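PDB 7LHV: sulfate transporter 4.1, chloroplastic from Arabidopsis thaliana, which moves sulfate across the membrane together with protons, as an H(+)/sulfate symporter of the SLC26/SulP family. Local coordinates for residues L177-A182 with L381-P386; L183-L188 with P335-I340. One frame throughout, in Å; residues are numbered along the deposited sequence.

Contact 1 (L177-A182 with L381-P386); sequences LAILLA and LFSAYP
Ala182 and Pro386 bring the two backbones to 4.3 Å, CA to CA, where the irregular chain 381-386 passes over the helical turns of 177-182. Phe382 is the first residue to depart from helical torsions at the end of helix 365-381, and Ser383 turns the chain with positive phi and psi (59° and 62°). No hydrogen bond crosses the interface; the 302 Å² buried between the segments is van der Waals packing, much of it side-chain carbons against backbone atoms. Ala182 points its CB at the loop, touching the carbonyl Ala384 O and lying 3.5 Å from Pro386 N. The proline ring reciprocates: Pro386 CG sits 3.6 Å from Ala182 CA, and its CD lies 3.8 Å from Ala178 O. One turn earlier, Ala178 CB meets Tyr385 CB at 3.9 Å, whereas the tyrosine ring leads away and its OH bonds to Ser156 OG. Ile179 covers the start of the loop; with CG1 anti to its own carbonyl carbon (chi1 -65°), CG1 lies near Ala384 O, and CD1 reaches Ser383 CA at 3.8 Å. An alanine at Ile179 keeps CB but lacks CG1, CG2 and CD1, and would probably leave a gap beside Ser383 and Ala384 O where CG1 and CD1 now pack. Residues 381-386 lead into strand 388-389, which pairs antiparallel with strand 149-150; two short strands meeting ahead of helices 153-166 and 391-399 are a hallmark of the SLC26 transport domain, in which the N-terminal ends of those two helices probably frame the substrate site, as in relatives.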
loop_
_atom_site.group_PDB
_atom_site.type_symbol
_atom_site.label_atom_id
_atom_site.label_comp_id
_atom_site.label_asym_id
_atom_site.label_seq_id
_atom_site.Cartn_x
_atom_site.Cartn_y
_atom_site.Cartn_z
ATOM N N LEU A 177 19.026 -25.368 5.559
ATOM C CA LEU A 177 17.971 -24.371 5.440
ATOM C C LEU A 177 18.507 -22.967 5.670
ATOM O O LEU A 177 18.122 -22.030 4.966
ATOM C CB LEU A 177 16.840 -24.687 6.415
ATOM C CG LEU A 177 15.846 -25.751 5.952
ATOM C CD1 LEU A 177 14.919 -26.137 7.088
ATOM C CD2 LEU A 177 15.057 -25.244 4.764
ATOM N N ALA A 178 19.400 -22.796 6.648
ATOM C CA ALA A 178 19.983 -21.479 6.894
ATOM C C ALA A 178 20.841 -21.020 5.720
ATOM O O ALA A 178 20.788 -19.848 5.322
ATOM C CB ALA A 178 20.802 -21.499 8.181
ATOM N N ILE A 179 21.635 -21.927 5.149
ATOM C CA ILE A 179 22.473 -21.565 4.008
ATOM C C ILE A 179 21.613 -21.210 2.798
ATOM O O ILE A 179 21.886 -20.232 2.083
ATOM C CB ILE A 179 23.460 -22.702 3.698
ATOM C CG1 ILE A 179 24.434 -22.881 4.861
ATOM C CG2 ILE A 179 24.215 -22.418 2.422
ATOM C CD1 ILE A 179 25.201 -24.174 4.814
ATOM N N LEU A 180 20.560 -21.990 2.548
ATOM C CA LEU A 180 19.648 -21.668 1.457
ATOM C C LEU A 180 18.945 -20.341 1.699
ATOM O O LEU A 180 18.714 -19.571 0.760
ATOM C CB LEU A 180 18.626 -22.789 1.279
ATOM C CG LEU A 180 17.517 -22.520 0.264
ATOM C CD1 LEU A 180 18.061 -22.564 -1.150
ATOM C CD2 LEU A 180 16.387 -23.507 0.443
ATOM N N LEU A 181 18.585 -20.059 2.952
ATOM C CA LEU A 181 17.974 -18.779 3.278
ATOM C C LEU A 181 18.928 -17.635 2.986
ATOM O O LEU A 181 18.517 -16.587 2.477
ATOM C CB LEU A 181 17.549 -18.767 4.745
ATOM C CG LEU A 181 16.629 -17.637 5.191
ATOM C CD1 LEU A 181 15.379 -17.629 4.355
ATOM C CD2 LEU A 181 16.278 -17.808 6.652
ATOM N N ALA A 182 20.211 -17.818 3.298
ATOM C CA ALA A 182 21.199 -16.794 2.977
ATOM C C ALA A 182 21.310 -16.582 1.474
ATOM O O ALA A 182 21.398 -15.442 1.006
ATOM C CB ALA A 182 22.554 -17.169 3.570
ATOM N N LEU A 381 27.476 -19.699 -0.603
ATOM C CA LEU A 381 28.366 -20.635 -1.275
ATOM C C LEU A 381 29.456 -21.168 -0.357
ATOM O O LEU A 381 30.004 -22.237 -0.637
ATOM C CB LEU A 381 29.004 -19.985 -2.502
ATOM C CG LEU A 381 28.067 -19.636 -3.654
ATOM C CD1 LEU A 381 28.870 -19.309 -4.894
ATOM C CD2 LEU A 381 27.107 -20.777 -3.921
ATOM N N PHE A 382 29.778 -20.463 0.725
ATOM C CA PHE A 382 30.797 -20.922 1.664
ATOM C C PHE A 382 30.211 -21.170 3.050
ATOM O O PHE A 382 30.830 -20.854 4.069
ATOM C CB PHE A 382 31.956 -19.935 1.733
ATOM C CG PHE A 382 32.961 -20.117 0.641
ATOM C CD1 PHE A 382 34.019 -20.992 0.799
ATOM C CD2 PHE A 382 32.842 -19.424 -0.548
ATOM C CE1 PHE A 382 34.946 -21.166 -0.206
ATOM C CE2 PHE A 382 33.764 -19.593 -1.556
ATOM C CZ PHE A 382 34.817 -20.464 -1.386
ATOM N N SER A 383 29.007 -21.744 3.103
ATOM C CA SER A 383 28.390 -22.229 4.341
ATOM C C SER A 383 28.226 -21.117 5.379
ATOM O O SER A 383 28.780 -21.168 6.476
ATOM C CB SER A 383 29.190 -23.398 4.922
ATOM O OG SER A 383 29.454 -24.381 3.938
ATOM N N ALA A 384 27.431 -20.110 5.023
ATOM C CA ALA A 384 27.115 -19.019 5.930
ATOM C C ALA A 384 25.625 -18.717 5.880
ATOM O O ALA A 384 24.963 -18.956 4.870
ATOM C CB ALA A 384 27.906 -17.755 5.591
ATOM N N TYR A 385 25.107 -18.187 6.979
ATOM C CA TYR A 385 23.711 -17.795 7.095
ATOM C C TYR A 385 23.599 -16.272 7.082
ATOM O O TYR A 385 24.595 -15.577 7.307
ATOM C CB TYR A 385 23.096 -18.411 8.365
ATOM C CG TYR A 385 23.256 -17.644 9.657
ATOM C CD1 TYR A 385 24.361 -17.839 10.472
ATOM C CD2 TYR A 385 22.274 -16.765 10.090
ATOM C CE1 TYR A 385 24.497 -17.154 11.661
ATOM C CE2 TYR A 385 22.404 -16.077 11.274
ATOM C CZ TYR A 385 23.515 -16.277 12.056
ATOM O OH TYR A 385 23.641 -15.592 13.239
ATOM N N PRO A 386 22.413 -15.714 6.799
ATOM C CA PRO A 386 22.342 -14.312 6.357
ATOM C C PRO A 386 23.034 -13.343 7.307
ATOM O O PRO A 386 22.918 -13.446 8.530
ATOM C CB PRO A 386 20.837 -14.041 6.296
ATOM C CG PRO A 386 20.227 -15.344 6.088
ATOM C CD PRO A 386 21.074 -16.329 6.822
#

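Contact 2 (L183-L188 with P335-I340); sequences LLVGIL and PTSALI. With S1P ((2S,3R,4E)-2-amino-3-hydroxyoctadec-4-en-1-yl dihydrogen phosphate), chain C.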
loop_
_atom_site.group_PDB
_atom_site.type_symbol
_atom_site.label_atom_id
_atom_site.label_comp_id
_atom_site.label_asym_id
_atom_site.label_seq_id
_atom_site.Cartn_x
_atom_site.Cartn_y
_atom_site.Cartn_z
ATOM N N LEU A 183 21.309 -17.671 0.701
ATOM C CA LEU A 183 21.376 -17.541 -0.755
ATOM C C LEU A 183 20.160 -16.810 -1.308
ATOM O O LEU A 183 20.289 -15.942 -2.181
ATOM C CB LEU A 183 21.502 -18.918 -1.403
ATOM C CG LEU A 183 21.464 -18.928 -2.929
ATOM C CD1 LEU A 183 22.675 -18.219 -3.496
ATOM C CD2 LEU A 183 21.382 -20.349 -3.449
ATOM N N LEU A 184 18.967 -17.151 -0.817
ATOM C CA LEU A 184 17.756 -16.483 -1.281
ATOM C C LEU A 184 17.762 -15.009 -0.903
ATOM O O LEU A 184 17.352 -14.155 -1.696
ATOM C CB LEU A 184 16.522 -17.177 -0.709
ATOM C CG LEU A 184 16.290 -18.621 -1.151
ATOM C CD1 LEU A 184 15.181 -19.246 -0.334
ATOM C CD2 LEU A 184 15.971 -18.682 -2.630
ATOM N N VAL A 185 18.224 -14.690 0.309
ATOM C CA VAL A 185 18.311 -13.298 0.729
ATOM C C VAL A 185 19.279 -12.537 -0.163
ATOM O O VAL A 185 19.002 -11.409 -0.583
ATOM C CB VAL A 185 18.712 -13.209 2.212
ATOM C CG1 VAL A 185 19.217 -11.821 2.542
ATOM C CG2 VAL A 185 17.538 -13.567 3.095
ATOM N N GLY A 186 20.426 -13.141 -0.473
ATOM C CA GLY A 186 21.379 -12.482 -1.349
ATOM C C GLY A 186 20.828 -12.242 -2.740
ATOM O O GLY A 186 21.036 -11.177 -3.324
ATOM N N ILE A 187 20.113 -13.227 -3.289
ATOM C CA ILE A 187 19.523 -13.062 -4.615
ATOM C C ILE A 187 18.475 -11.955 -4.602
ATOM O O ILE A 187 18.437 -11.107 -5.503
ATOM C CB ILE A 187 18.944 -14.396 -5.116
ATOM C CG1 ILE A 187 20.051 -15.257 -5.722
ATOM C CG2 ILE A 187 17.846 -14.160 -6.133
ATOM C CD1 ILE A 187 19.635 -16.678 -5.994
ATOM N N LEU A 188 17.613 -11.939 -3.583
ATOM C CA LEU A 188 16.598 -10.891 -3.502
ATOM C C LEU A 188 17.232 -9.516 -3.347
ATOM O O LEU A 188 16.770 -8.544 -3.952
ATOM C CB LEU A 188 15.637 -11.169 -2.349
ATOM C CG LEU A 188 14.538 -12.195 -2.621
ATOM C CD1 LEU A 188 13.701 -12.421 -1.378
ATOM C CD2 LEU A 188 13.667 -11.747 -3.775
ATOM N N PRO A 335 8.813 -16.087 2.082
ATOM C CA PRO A 335 8.278 -15.101 3.036
ATOM C C PRO A 335 9.300 -14.622 4.053
ATOM O O PRO A 335 9.243 -13.460 4.470
ATOM C CB PRO A 335 7.113 -15.851 3.702
ATOM C CG PRO A 335 7.369 -17.292 3.431
ATOM C CD PRO A 335 8.013 -17.322 2.089
ATOM N N THR A 336 10.228 -15.484 4.474
ATOM C CA THR A 336 11.293 -15.038 5.368
ATOM C C THR A 336 12.386 -14.299 4.602
ATOM O O THR A 336 12.851 -13.242 5.042
ATOM C CB THR A 336 11.879 -16.228 6.126
ATOM O OG1 THR A 336 10.859 -16.829 6.931
ATOM C CG2 THR A 336 13.007 -15.770 7.026
ATOM N N SER A 337 12.783 -14.827 3.439
ATOM C CA SER A 337 13.844 -14.204 2.652
ATOM C C SER A 337 13.506 -12.763 2.304
ATOM O O SER A 337 14.387 -11.897 2.297
ATOM C CB SER A 337 14.095 -15.005 1.376
ATOM O OG SER A 337 14.415 -16.347 1.675
ATOM N N ALA A 338 12.241 -12.490 1.986
ATOM C CA ALA A 338 11.822 -11.112 1.772
ATOM C C ALA A 338 11.941 -10.305 3.056
ATOM O O ALA A 338 12.537 -9.220 3.068
ATOM C CB ALA A 338 10.392 -11.076 1.238
ATOM N N LEU A 339 11.418 -10.845 4.160
ATOM C CA LEU A 339 11.404 -10.111 5.421
ATOM C C LEU A 339 12.810 -9.697 5.829
ATOM O O LEU A 339 13.075 -8.512 6.075
ATOM C CB LEU A 339 10.755 -10.965 6.508
ATOM C CG LEU A 339 10.796 -10.446 7.942
ATOM C CD1 LEU A 339 10.176 -9.066 8.037
ATOM C CD2 LEU A 339 10.082 -11.416 8.860
ATOM N N ILE A 340 13.736 -10.656 5.868
ATOM C CA ILE A 340 15.128 -10.336 6.170
ATOM C C ILE A 340 15.647 -9.286 5.204
ATOM O O ILE A 340 16.273 -8.300 5.614
ATOM C CB ILE A 340 15.990 -11.613 6.139
ATOM C CG1 ILE A 340 15.710 -12.479 7.366
ATOM C CG2 ILE A 340 17.460 -11.258 6.060
ATOM C CD1 ILE A 340 16.305 -13.859 7.277
HETATM C C1 S1P C . 1.815 -14.655 7.935
HETATM O O1 S1P C . 1.787 -15.916 8.622
HETATM C C2 S1P C . 2.669 -14.836 6.700
HETATM N N2 S1P C . 3.534 -16.020 6.782
HETATM C C3 S1P C . 3.459 -13.566 6.351
HETATM O O3 S1P C . 3.212 -13.356 4.966
HETATM C C4 S1P C . 4.929 -13.685 6.613
HETATM C C5 S1P C . 5.830 -12.735 6.425
HETATM C C6 S1P C . 5.685 -11.330 5.937
HETATM C C7 S1P C . 6.725 -10.904 4.897
HETATM C C8 S1P C . 6.758 -9.406 4.649
HETATM C C9 S1P C . 7.847 -8.932 3.707
HETATM C C10 S1P C . 7.945 -7.422 3.584
HETATM C C11 S1P C . 9.161 -6.800 4.238
HETATM C C12 S1P C . 8.843 -5.594 5.085
HETATM C C13 S1P C . 9.913 -5.204 6.067
HETATM C C14 S1P C . 9.540 -5.481 7.501
HETATM C C15 S1P C . 9.774 -4.341 8.466
HETATM C C16 S1P C . 9.351 -4.621 9.893
HETATM C C17 S1P C . 8.248 -3.755 10.455
HETATM P P22 S1P C . 0.681 -16.042 9.737
HETATM O O23 S1P C . 1.333 -16.672 10.971
HETATM O O24 S1P C . 0.267 -14.622 10.037
HETATM O O25 S1P C . -0.443 -16.834 9.209
#
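Ser337 OG, hydrogen-bonded to the carbonyl Leu333 O one turn back in its own helix, is also covered from across the interface by Leu184, whose CB approaches to 3.3 Å and CD1 lies close by. The hydroxyl is thus satisfied within its helix and presents to Leu184 as a packing surface. This is a crossing of two transmembrane helices of the SLC26 membrane domain: their local axes come within 8.7 Å at a signed angle of -56°. Ser337, a small residue, sits where its CA comes within 4.9 Å of Val185 CA, consistent with so close a backbone approach. Beside it, the Val185 and Ile340 side chains cross at about a right angle, with Val185 CG2 3.8 Å from Ile340 CG2 and Val185 CG1 slightly farther from the same methyl. On the other flank Leu188, its CG anti to the carbonyl carbon (chi1 -80°), brings CD1 to 3.7 Å from Ala338 N and likewise against Ser337 CB. Helix 330-358 is kinked here, as neither Pro335 N nor Thr336 N bonds to the preceding turn. Ala338 stands at the border, its CB near both Leu188 CD1 and lipid C9. The face turned from Leu184 and Val185 meets the bound sphingosine phosphate: Leu339 CD1 touches C14 at 3.7 Å and, nearer the lipid headgroup, the carbonyl Pro335 O lies 3.6 Å from C7.

In the fold
From the N terminus, helix 173-194 supplies the first partner of both contacts, residues 177-182 for contact 1 and then 183-188 for contact 2. The chain next runs through 146 residues to 335-340 on helix 330-358, where contact 2 closes its loop. It then continues through helix 365-381, and contact 1 closes a longer loop at 381-386, so contact 2 is nested inside contact 1. Their centres are 11 Å apart, and Leu181 joins them directly, its CD2 lying 3.9 Å from Thr336 CG2. Helix 173-194 is thereby tied both to the lipid-lined helix 330-358 and to the approach to strand 388-389, all within the sulfate permease region.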